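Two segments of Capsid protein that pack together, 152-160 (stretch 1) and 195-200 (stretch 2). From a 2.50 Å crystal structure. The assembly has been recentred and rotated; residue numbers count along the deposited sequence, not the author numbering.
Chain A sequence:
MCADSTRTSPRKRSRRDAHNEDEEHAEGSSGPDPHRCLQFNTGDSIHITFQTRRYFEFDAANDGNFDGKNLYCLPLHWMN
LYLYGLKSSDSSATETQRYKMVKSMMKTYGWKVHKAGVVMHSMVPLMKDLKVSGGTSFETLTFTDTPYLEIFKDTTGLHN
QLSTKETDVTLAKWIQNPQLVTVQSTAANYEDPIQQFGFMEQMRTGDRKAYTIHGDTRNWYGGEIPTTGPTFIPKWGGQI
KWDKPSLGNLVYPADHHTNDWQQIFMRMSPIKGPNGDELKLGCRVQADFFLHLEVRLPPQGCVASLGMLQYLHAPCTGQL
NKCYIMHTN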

# COMPACT_ATOMS: atom_id res chain seq x y z
N PHE A 152 39.73 -28.80 80.83
CA PHE A 152 40.92 -28.09 80.35
C PHE A 152 41.75 -28.86 79.32
O PHE A 152 41.67 -30.09 79.23
CB PHE A 152 41.84 -27.78 81.53
CG PHE A 152 41.18 -27.02 82.65
CD1 PHE A 152 41.08 -25.64 82.61
CD2 PHE A 152 40.70 -27.69 83.77
CE1 PHE A 152 40.50 -24.92 83.66
CE2 PHE A 152 40.12 -26.99 84.83
CZ PHE A 152 40.02 -25.61 84.78
N LYS A 153 42.55 -28.11 78.57
CA LYS A 153 43.48 -28.64 77.57
C LYS A 153 44.69 -27.72 77.67
O LYS A 153 44.53 -26.50 77.77
CB LYS A 153 42.91 -28.58 76.16
CG LYS A 153 41.78 -29.56 75.85
CD LYS A 153 41.31 -29.36 74.40
CE LYS A 153 40.12 -30.24 74.05
NZ LYS A 153 39.73 -30.12 72.61
N ASP A 154 45.88 -28.29 77.64
CA ASP A 154 47.10 -27.51 77.73
C ASP A 154 47.51 -27.04 76.34
O ASP A 154 48.41 -27.61 75.72
CB ASP A 154 48.21 -28.35 78.37
CG ASP A 154 49.56 -27.65 78.38
OD1 ASP A 154 49.59 -26.39 78.34
OD2 ASP A 154 50.59 -28.35 78.44
N THR A 155 46.85 -26.00 75.85
CA THR A 155 47.14 -25.48 74.52
C THR A 155 48.32 -24.52 74.45
O THR A 155 48.90 -24.34 73.38
CB THR A 155 45.92 -24.76 73.93
OG1 THR A 155 45.50 -23.71 74.80
CG2 THR A 155 44.77 -25.74 73.73
N THR A 156 48.67 -23.90 75.57
CA THR A 156 49.77 -22.95 75.58
C THR A 156 51.14 -23.57 75.85
O THR A 156 52.14 -22.86 75.94
CB THR A 156 49.53 -21.81 76.58
OG1 THR A 156 49.36 -22.36 77.90
CG2 THR A 156 48.29 -21.03 76.20
N GLY A 157 51.18 -24.90 75.97
CA GLY A 157 52.44 -25.59 76.19
C GLY A 157 53.05 -25.53 77.58
O GLY A 157 54.26 -25.32 77.72
N LEU A 158 52.23 -25.73 78.60
CA LEU A 158 52.71 -25.70 79.97
C LEU A 158 53.52 -26.94 80.35
O LEU A 158 54.62 -26.82 80.89
CB LEU A 158 51.52 -25.59 80.93
CG LEU A 158 50.60 -24.37 80.84
CD1 LEU A 158 49.36 -24.58 81.69
CD2 LEU A 158 51.36 -23.13 81.28
N HIS A 159 52.98 -28.11 80.04
CA HIS A 159 53.61 -29.37 80.43
C HIS A 159 53.99 -30.34 79.31
O HIS A 159 53.38 -30.35 78.24
CB HIS A 159 52.69 -30.11 81.39
CG HIS A 159 52.08 -29.24 82.44
ND1 HIS A 159 52.81 -28.70 83.49
CD2 HIS A 159 50.81 -28.80 82.61
CE1 HIS A 159 52.02 -27.98 84.26
NE2 HIS A 159 50.80 -28.03 83.75
N ASN A 160 54.97 -31.18 79.61
CA ASN A 160 55.44 -32.20 78.67
C ASN A 160 55.10 -33.58 79.22
O ASN A 160 54.52 -34.42 78.53
CB ASN A 160 56.96 -32.10 78.49
CG ASN A 160 57.38 -30.81 77.82
OD1 ASN A 160 58.43 -30.24 78.12
ND2 ASN A 160 56.56 -30.34 76.88
N GLN A 195 43.93 -20.05 85.78
CA GLN A 195 44.84 -18.97 85.45
C GLN A 195 45.84 -19.44 84.41
O GLN A 195 46.35 -18.64 83.62
CB GLN A 195 45.61 -18.50 86.70
CG GLN A 195 46.84 -17.64 86.37
CD GLN A 195 47.61 -17.15 87.60
OE1 GLN A 195 47.13 -16.29 88.35
NE2 GLN A 195 48.81 -17.69 87.81
N GLN A 196 46.10 -20.75 84.37
CA GLN A 196 47.11 -21.31 83.48
C GLN A 196 46.73 -22.02 82.18
O GLN A 196 47.32 -21.75 81.14
CB GLN A 196 48.01 -22.23 84.31
CG GLN A 196 48.69 -21.53 85.47
CD GLN A 196 49.72 -20.52 85.02
OE1 GLN A 196 49.72 -19.36 85.46
NE2 GLN A 196 50.61 -20.94 84.13
N PHE A 197 45.77 -22.94 82.24
CA PHE A 197 45.39 -23.68 81.04
C PHE A 197 44.77 -22.81 79.94
O PHE A 197 43.83 -22.06 80.17
CB PHE A 197 44.47 -24.83 81.43
CG PHE A 197 45.19 -25.96 82.09
CD1 PHE A 197 45.60 -27.07 81.35
CD2 PHE A 197 45.51 -25.90 83.44
CE1 PHE A 197 46.34 -28.10 81.95
CE2 PHE A 197 46.25 -26.93 84.05
CZ PHE A 197 46.66 -28.03 83.30
N GLY A 198 45.33 -22.93 78.73
CA GLY A 198 44.86 -22.15 77.60
C GLY A 198 43.43 -22.39 77.15
O GLY A 198 42.73 -21.46 76.76
N PHE A 199 43.01 -23.65 77.20
CA PHE A 199 41.66 -24.02 76.79
C PHE A 199 40.81 -24.37 78.00
O PHE A 199 41.26 -25.09 78.89
CB PHE A 199 41.69 -25.21 75.85
CG PHE A 199 40.33 -25.78 75.54
CD1 PHE A 199 39.64 -25.38 74.40
CD2 PHE A 199 39.75 -26.71 76.39
CE1 PHE A 199 38.38 -25.91 74.11
CE2 PHE A 199 38.49 -27.25 76.10
CZ PHE A 199 37.80 -26.85 74.96
N MET A 200 39.58 -23.89 78.02
CA MET A 200 38.70 -24.19 79.12
C MET A 200 37.24 -24.09 78.71
O MET A 200 36.86 -23.18 77.98
CB MET A 200 38.95 -23.24 80.29
CG MET A 200 37.91 -23.38 81.39
SD MET A 200 37.98 -22.11 82.67
CE MET A 200 36.94 -22.85 83.94
O HOH W 1 47.78 -24.33 78.30
O HOH W 2 43.90 -21.72 73.77
O HOH W 3 49.04 -20.21 79.60

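F197, just past the end of its helix, anchors the apolar centre. Its CB lies 3.7 Å from F152 CD1, the two rings meeting obliquely with planes at 45°, while L158 CD1 sits over one face of the F197 ring, 4.4 Å from its CG. F152 is held from a second side by the sheet: it pairs with M200 across an antiparallel bridge, both side chains on the same face, and M200 CG reaches F152 CE1 at 3.8 Å. Flat rings and flexible aliphatic chains suit such a core, since they close it without needing polar partners.

One residue along, K153 and F199 form the hydrogen-bonded pair, K153 N to F199 O and F199 N to K153 O, both 3.3 Å. On the opposite face of the sheet, the extended lysine lies over the F199 ring, with CD 3.9 Å and NZ 4.7 Å from the ring centroid, so one long side chain supplies both CH-pi and cation-pi contacts.

At the polar edge, D154 OD1 accepts from L158 N (2.7 Å) and OD2 from H159 N (2.9 Å), bracing the loop. Water 1 donates to D154 OD1 (2.7 Å) and accepts from G198 N (2.9 Å), bridging the stretches. G198 suits its tight place: a CB there would fall 2.1 Å from T155 OG1.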